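Local coordinates for protein NEQ011 (Nanoarchaeum equitans Kin4-M, PDB 6GQ8) that probably reduces superoxide at a mononuclear non-haem iron centre, at residues T4-P8 with K9-I13; E17-E21 with L22-T26. All coordinates share one frame; numbering follows the deposited sequence.

In the fold
Interactions 1 and 2 follow each other along the chain and both draw on strand 12-19: interaction 1 forms the loop that leads into it, interaction 2 the hairpin by which it turns back into strand 22-29. Their centres lie about 23 Å apart. The first is partly buried, with H10 and S11 enclosed and H10 bound to the iron; its bonds converge on side-chain and backbone oxygens of N7 and on the hydroxyl of S11. The second is a surface contact away from the metal, held by regular backbone pairing, with long charged chains and a tyrosine ring arranged over the two faces of the hairpin.

Interaction 1 of 2, residues T4-P8 with K9-I13; sequences TEYNP and KHSPI. With FE (Fe (III) ion), chain E.
N7 and H10 lie side by side, and the carboxamide oxygen of N7 takes the N-H of the metal-binding imidazole: H10 ND1 donates to N7 OD1 at 2.9 Å. The donor stands well above the amide plane, 61° out of it, and the amide and ring planes are 46° apart. Through its other nitrogen, NE2, H10 binds iron at 2.2 Å; H35, H41, C97 and H100 complete the site. N7 CG is anti to its own nitrogen (chi1 -176°), which carries the amide toward the K9-H10 backbone, whose N-H groups give OD1 weak bonds. The H10 N-H is shared with the N7 carbonyl, which also accepts a straighter bond from S11 N at 2.8 Å. In return, S11 OG receives the N7 N-H at 2.7 Å, and a water links OG to the E5 carbonyl. Further out, Y6 CE1 meets I13 CD1 at 3.8 Å, the methyl lying at the ring edge, while W103 stacks on the H10 ring. Together with the iron bond and W103, the ND1 bond helps hold the imidazole's rotation; it probably also makes the ring a somewhat stronger electron donor to iron.

Interaction 2 of 2, residues E17-E21 with L22-T26; sequences EKEGE and LYKIT
One face of the Y23 ring carries the aliphatic part of K18: CD sits 3.6 Å from the ring centroid, 19° off the normal, in a CH-pi contact displaced toward the CD1-CE1 side. The lysine crosses the ring at a slant, bringing CE near CZ and CE2. Its bend at chi2 (68°) carries CD and CE over the aromatic surface, and the one at chi4 turns NZ, which at 5.0 Å from the centroid can add at most a weak cation-pi attraction. Y23 also packs on I16, L85 and L109.

The backbone is a two-residue beta hairpin closed by a type II' turn from E19 to L22, with G20 at its positive-phi corner. E17 and K24 form a hydrogen-bonded pair, K18 and Y23 a non-hydrogen-bonded one, and E19 and L22 the hydrogen-bonded pair that shuts the turn. K24 N reaches E17 O at 2.6 Å, and E19 N reaches L22 O at 2.7 Å, both donors nearly in line with the carbonyl; L22 N instead approaches E19 O from above the carbonyl plane. Within the turn, E21 makes a salt bridge with K84 of strand 74-84, and L22 packs against E76 of the second subunit.

On the other face of the hairpin, the E19 carboxylate lies across the extended chain of K24. Its OE1 approaches K24 CD at 3.5 Å, so the two meet chiefly through the lysine methylenes. K24 NZ stays beyond salt-bridge distance of both E17 and E19, at 4.4 Å from E17 OE1, and any attraction between these charges is probably diffuse.

Interaction 1 of 2, residues T4-P8 with K9-I13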
ATOM      1  N   THR A   4      16.512   4.695 -15.087  1.00 51.90           N
ATOM      2  CA  THR A   4      15.722   4.803 -16.304  1.00 52.27           C
ATOM      3  C   THR A   4      16.247   3.916 -17.420  1.00 53.79           C
ATOM      4  O   THR A   4      15.535   3.699 -18.407  1.00 52.22           O
ATOM      5  CB  THR A   4      15.689   6.256 -16.798  1.00 55.79           C
ATOM      6  OG1 THR A   4      17.026   6.707 -17.051  1.00 62.09           O
ATOM      7  CG2 THR A   4      15.050   7.157 -15.754  1.00 56.96           C
ATOM      8  N   GLU A   5      17.473   3.417 -17.287  1.00 58.66           N
ATOM      9  CA  GLU A   5      18.051   2.543 -18.295  1.00 65.53           C
ATOM     10  C   GLU A   5      17.257   1.246 -18.386  1.00 59.69           C
ATOM     11  O   GLU A   5      16.786   0.716 -17.375  1.00 53.63           O
ATOM     12  CB  GLU A   5      19.507   2.240 -17.938  1.00 72.20           C
ATOM     13  CG  GLU A   5      20.334   3.478 -17.627  1.00 81.91           C
ATOM     14  CD  GLU A   5      21.811   3.181 -17.462  1.00 90.56           C
ATOM     15  OE1 GLU A   5      22.147   2.068 -17.004  1.00 91.16           O
ATOM     16  OE2 GLU A   5      22.635   4.063 -17.786  1.00 95.57           O
ATOM     17  N   TYR A   6      17.091   0.746 -19.606  1.00 61.49           N
ATOM     18  CA  TYR A   6      16.349  -0.492 -19.797  1.00 59.83           C
ATOM     19  C   TYR A   6      17.123  -1.671 -19.221  1.00 57.74           C
ATOM     20  O   TYR A   6      18.348  -1.754 -19.346  1.00 58.54           O
ATOM     21  CB  TYR A   6      16.062  -0.731 -21.281  1.00 62.44           C
ATOM     22  CG  TYR A   6      15.445  -2.086 -21.548  1.00 61.20           C
ATOM     23  CD1 TYR A   6      14.106  -2.326 -21.276  1.00 59.17           C
ATOM     24  CD2 TYR A   6      16.207  -3.129 -22.059  1.00 63.84           C
ATOM     25  CE1 TYR A   6      13.540  -3.565 -21.509  1.00 60.45           C
ATOM     26  CE2 TYR A   6      15.649  -4.370 -22.296  1.00 65.23           C
ATOM     27  CZ  TYR A   6      14.316  -4.583 -22.019  1.00 64.15           C
ATOM     28  OH  TYR A   6      13.756  -5.817 -22.255  1.00 68.85           O
ATOM     29  N   ASN A   7      16.396  -2.589 -18.591  1.00 57.90           N
ATOM     30  CA  ASN A   7      16.982  -3.791 -18.014  1.00 60.02           C
ATOM     31  C   ASN A   7      15.985  -4.937 -18.119  1.00 59.35           C
ATOM     32  O   ASN A   7      14.880  -4.849 -17.569  1.00 57.90           O
ATOM     33  CB  ASN A   7      17.385  -3.550 -16.560  1.00 59.44           C
ATOM     34  CG  ASN A   7      18.085  -4.744 -15.944  1.00 62.59           C
ATOM     35  OD1 ASN A   7      17.441  -5.678 -15.468  1.00 63.23           O
ATOM     36  ND2 ASN A   7      19.414  -4.719 -15.950  1.00 66.75           N
ATOM     37  N   PRO A   8      16.332  -6.022 -18.817  1.00 60.84           N
ATOM     38  CA  PRO A   8      15.352  -7.099 -19.039  1.00 63.09           C
ATOM     39  C   PRO A   8      14.805  -7.714 -17.762  1.00 62.43           C
ATOM     40  O   PRO A   8      13.662  -8.189 -17.759  1.00 65.01           O
ATOM     41  CB  PRO A   8      16.145  -8.127 -19.860  1.00 65.74           C
ATOM     42  CG  PRO A   8      17.241  -7.337 -20.500  1.00 68.79           C
ATOM     43  CD  PRO A   8      17.608  -6.278 -19.507  1.00 64.58           C
ATOM     44  N   LYS A   9      15.576  -7.718 -16.676  1.00 58.00           N
ATOM     45  CA  LYS A   9      15.135  -8.360 -15.445  1.00 53.65           C
ATOM     46  C   LYS A   9      14.357  -7.424 -14.531  1.00 50.68           C
ATOM     47  O   LYS A   9      13.542  -7.895 -13.730  1.00 52.14           O
ATOM     48  CB  LYS A   9      16.331  -8.933 -14.679  1.00 52.75           C
ATOM     49  CG  LYS A   9      16.802 -10.293 -15.176  1.00 57.24           C
ATOM     50  CD  LYS A   9      17.896 -10.849 -14.281  1.00 59.86           C
ATOM     51  CE  LYS A   9      18.258 -12.276 -14.661  1.00 64.98           C
ATOM     52  NZ  LYS A   9      19.287 -12.849 -13.749  1.00 65.26           N
ATOM     53  N   HIS A  10      14.588  -6.111 -14.622  1.00 48.34           N
ATOM     54  CA  HIS A  10      14.049  -5.170 -13.651  1.00 46.10           C
ATOM     55  C   HIS A  10      13.104  -4.125 -14.231  1.00 47.84           C
ATOM     56  O   HIS A  10      12.299  -3.573 -13.476  1.00 45.30           O
ATOM     57  CB  HIS A  10      15.189  -4.433 -12.930  1.00 45.96           C
ATOM     58  CG  HIS A  10      16.072  -5.323 -12.112  1.00 44.56           C
ATOM     59  ND1 HIS A  10      17.285  -5.790 -12.571  1.00 48.62           N
ATOM     60  CD2 HIS A  10      15.931  -5.815 -10.858  1.00 46.17           C
ATOM     61  CE1 HIS A  10      17.847  -6.542 -11.640  1.00 49.75           C
ATOM     62  NE2 HIS A  10      17.046  -6.573 -10.590  1.00 46.36           N
ATOM     63  N   SER A  11      13.173  -3.836 -15.526  1.00 49.36           N
ATOM     64  CA  SER A  11      12.357  -2.765 -16.092  1.00 45.74           C
ATOM     65  C   SER A  11      10.888  -3.176 -16.138  1.00 42.54           C
ATOM     66  O   SER A  11      10.567  -4.257 -16.644  1.00 44.88           O
ATOM     67  CB  SER A  11      12.840  -2.396 -17.494  1.00 48.39           C
ATOM     68  OG  SER A  11      14.102  -1.754 -17.446  1.00 50.89           O
ATOM     69  N   PRO A  12       9.970  -2.355 -15.616  1.00 42.02           N
ATOM     70  CA  PRO A  12       8.537  -2.668 -15.709  1.00 43.31           C
ATOM     71  C   PRO A  12       8.004  -2.356 -17.099  1.00 48.09           C
ATOM     72  O   PRO A  12       7.853  -1.190 -17.476  1.00 55.97           O
ATOM     73  CB  PRO A  12       7.916  -1.759 -14.639  1.00 43.34           C
ATOM     74  CG  PRO A  12       8.853  -0.600 -14.539  1.00 42.15           C
ATOM     75  CD  PRO A  12      10.232  -1.140 -14.825  1.00 41.78           C
ATOM     76  N   ILE A  13       7.710  -3.400 -17.865  1.00 47.79           N
ATOM     77  CA  ILE A  13       7.258  -3.229 -19.243  1.00 47.05           C
ATOM     78  C   ILE A  13       5.770  -2.902 -19.245  1.00 44.95           C
ATOM     79  O   ILE A  13       4.971  -3.589 -18.601  1.00 46.28           O
ATOM     80  CB  ILE A  13       7.550  -4.491 -20.071  1.00 52.01           C
ATOM     81  CG1 ILE A  13       9.052  -4.776 -20.094  1.00 55.70           C
ATOM     82  CG2 ILE A  13       7.012  -4.339 -21.488  1.00 53.94           C
ATOM     83  CD1 ILE A  13       9.885  -3.605 -20.568  1.00 58.19           C
TER
HETATM   84 FE    FE E 201      16.909  -7.734  -8.678  1.00 41.20          FE
HETATM   85  O   HOH W   1      13.895   0.798 -16.218  1.00 41.50           O
HETATM   86  O   HOH W   2      11.342  -6.544 -17.450  1.00 39.13           O

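Interaction 2 of 2, residues E17-E21 with L22-T26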
ATOM      1  N   GLU A  17      -3.895  -1.461 -24.034  1.00 55.78           N
ATOM      2  CA  GLU A  17      -4.976  -1.810 -24.950  1.00 59.76           C
ATOM      3  C   GLU A  17      -6.199  -0.980 -24.598  1.00 59.96           C
ATOM      4  O   GLU A  17      -6.604  -0.926 -23.434  1.00 57.55           O
ATOM      5  CB  GLU A  17      -5.328  -3.301 -24.915  1.00 63.55           C
ATOM      6  CG  GLU A  17      -4.165  -4.239 -25.182  1.00 65.85           C
ATOM      7  CD  GLU A  17      -4.601  -5.692 -25.280  1.00 71.83           C
ATOM      8  OE1 GLU A  17      -5.824  -5.949 -25.311  1.00 73.01           O
ATOM      9  OE2 GLU A  17      -3.721  -6.575 -25.346  1.00 73.34           O
ATOM     10  N   LYS A  18      -6.791  -0.347 -25.607  1.00 63.29           N
ATOM     11  CA  LYS A  18      -7.969   0.489 -25.419  1.00 64.24           C
ATOM     12  C   LYS A  18      -9.213  -0.380 -25.541  1.00 69.74           C
ATOM     13  O   LYS A  18      -9.452  -0.990 -26.589  1.00 70.95           O
ATOM     14  CB  LYS A  18      -7.991   1.617 -26.451  1.00 69.15           C
ATOM     15  CG  LYS A  18      -9.053   2.683 -26.223  1.00 71.45           C
ATOM     16  CD  LYS A  18      -8.767   3.502 -24.976  1.00 68.06           C
ATOM     17  CE  LYS A  18      -9.860   4.529 -24.724  1.00 65.59           C
ATOM     18  NZ  LYS A  18     -10.108   5.366 -25.930  1.00 72.19           N
ATOM     19  N   GLU A  19      -9.993  -0.446 -24.465  1.00 65.70           N
ATOM     20  CA  GLU A  19     -11.226  -1.229 -24.416  1.00 73.42           C
ATOM     21  C   GLU A  19     -12.378  -0.299 -24.051  1.00 71.69           C
ATOM     22  O   GLU A  19     -12.629  -0.044 -22.869  1.00 67.50           O
ATOM     23  CB  GLU A  19     -11.096  -2.381 -23.424  1.00 68.75           C
ATOM     24  CG  GLU A  19     -10.054  -3.411 -23.824  1.00 71.42           C
ATOM     25  CD  GLU A  19     -10.011  -4.603 -22.888  1.00 72.48           C
ATOM     26  OE1 GLU A  19      -9.618  -5.698 -23.343  1.00 73.93           O
ATOM     27  OE2 GLU A  19     -10.388  -4.449 -21.705  1.00 69.50           O
ATOM     28  N   GLY A  20     -13.081   0.198 -25.064  1.00 75.32           N
ATOM     29  CA  GLY A  20     -14.162   1.135 -24.809  1.00 77.48           C
ATOM     30  C   GLY A  20     -13.638   2.413 -24.189  1.00 74.30           C
ATOM     31  O   GLY A  20     -12.725   3.060 -24.716  1.00 72.16           O
ATOM     32  N   GLU A  21     -14.207   2.780 -23.041  1.00 73.49           N
ATOM     33  CA  GLU A  21     -13.744   3.950 -22.308  1.00 74.94           C
ATOM     34  C   GLU A  21     -12.463   3.686 -21.536  1.00 69.18           C
ATOM     35  O   GLU A  21     -11.813   4.641 -21.099  1.00 71.72           O
ATOM     36  CB  GLU A  21     -14.803   4.402 -21.300  1.00 76.79           C
ATOM     37  CG  GLU A  21     -16.098   4.915 -21.875  1.00 83.60           C
ATOM     38  CD  GLU A  21     -17.068   5.305 -20.778  1.00 85.44           C
ATOM     39  OE1 GLU A  21     -18.283   5.071 -20.940  1.00 90.17           O
ATOM     40  OE2 GLU A  21     -16.607   5.814 -19.735  1.00 81.84           O
ATOM     41  N   LEU A  22     -12.085   2.424 -21.375  1.00 66.31           N
ATOM     42  CA  LEU A  22     -11.023   2.027 -20.464  1.00 58.25           C
ATOM     43  C   LEU A  22      -9.726   1.748 -21.209  1.00 60.16           C
ATOM     44  O   LEU A  22      -9.736   1.179 -22.306  1.00 59.44           O
ATOM     45  CB  LEU A  22     -11.443   0.779 -19.686  1.00 58.17           C
ATOM     46  CG  LEU A  22     -12.557   0.974 -18.658  1.00 59.12           C
ATOM     47  CD1 LEU A  22     -12.817  -0.306 -17.881  1.00 59.39           C
ATOM     48  CD2 LEU A  22     -12.214   2.115 -17.728  1.00 61.96           C
ATOM     49  N   TYR A  23      -8.612   2.162 -20.613  1.00 53.92           N
ATOM     50  CA  TYR A  23      -7.302   1.670 -21.013  1.00 53.85           C
ATOM     51  C   TYR A  23      -6.995   0.429 -20.187  1.00 51.30           C
ATOM     52  O   TYR A  23      -7.014   0.481 -18.952  1.00 48.77           O
ATOM     53  CB  TYR A  23      -6.214   2.726 -20.816  1.00 50.62           C
ATOM     54  CG  TYR A  23      -6.233   3.853 -21.826  1.00 52.95           C
ATOM     55  CD1 TYR A  23      -5.667   3.691 -23.086  1.00 56.18           C
ATOM     56  CD2 TYR A  23      -6.797   5.084 -21.515  1.00 53.66           C
ATOM     57  CE1 TYR A  23      -5.676   4.721 -24.013  1.00 57.72           C
ATOM     58  CE2 TYR A  23      -6.809   6.117 -22.435  1.00 61.13           C
ATOM     59  CZ  TYR A  23      -6.249   5.930 -23.682  1.00 62.13           C
ATOM     60  OH  TYR A  23      -6.260   6.961 -24.598  1.00 66.49           O
ATOM     61  N   LYS A  24      -6.719  -0.682 -20.863  1.00 52.03           N
ATOM     62  CA  LYS A  24      -6.300  -1.910 -20.199  1.00 50.90           C
ATOM     63  C   LYS A  24      -4.779  -1.920 -20.182  1.00 50.53           C
ATOM     64  O   LYS A  24      -4.139  -2.058 -21.230  1.00 49.95           O
ATOM     65  CB  LYS A  24      -6.864  -3.135 -20.912  1.00 54.16           C
ATOM     66  CG  LYS A  24      -6.390  -4.463 -20.347  1.00 53.76           C
ATOM     67  CD  LYS A  24      -6.830  -5.627 -21.226  1.00 57.73           C
ATOM     68  CE  LYS A  24      -6.339  -6.956 -20.675  1.00 57.88           C
ATOM     69  NZ  LYS A  24      -6.684  -8.090 -21.573  1.00 68.73           N
ATOM     70  N   ILE A  25      -4.201  -1.774 -18.995  1.00 45.81           N
ATOM     71  CA  ILE A  25      -2.781  -1.497 -18.839  1.00 43.72           C
ATOM     72  C   ILE A  25      -2.152  -2.687 -18.129  1.00 46.56           C
ATOM     73  O   ILE A  25      -2.434  -2.939 -16.950  1.00 41.65           O
ATOM     74  CB  ILE A  25      -2.539  -0.196 -18.062  1.00 41.81           C
ATOM     75  CG1 ILE A  25      -3.228   0.977 -18.769  1.00 43.38           C
ATOM     76  CG2 ILE A  25      -1.053   0.080 -17.931  1.00 40.21           C
ATOM     77  CD1 ILE A  25      -3.402   2.204 -17.896  1.00 42.36           C
ATOM     78  N   THR A  26      -1.311  -3.424 -18.847  1.00 46.05           N
ATOM     79  CA  THR A  26      -0.582  -4.553 -18.288  1.00 46.64           C
ATOM     80  C   THR A  26       0.829  -4.096 -17.941  1.00 45.51           C
ATOM     81  O   THR A  26       1.487  -3.430 -18.747  1.00 47.57           O
ATOM     82  CB  THR A  26      -0.532  -5.724 -19.274  1.00 52.17           C
ATOM     83  OG1 THR A  26      -1.863  -6.099 -19.653  1.00 48.82           O
ATOM     84  CG2 THR A  26       0.165  -6.926 -18.645  1.00 48.07           C
TER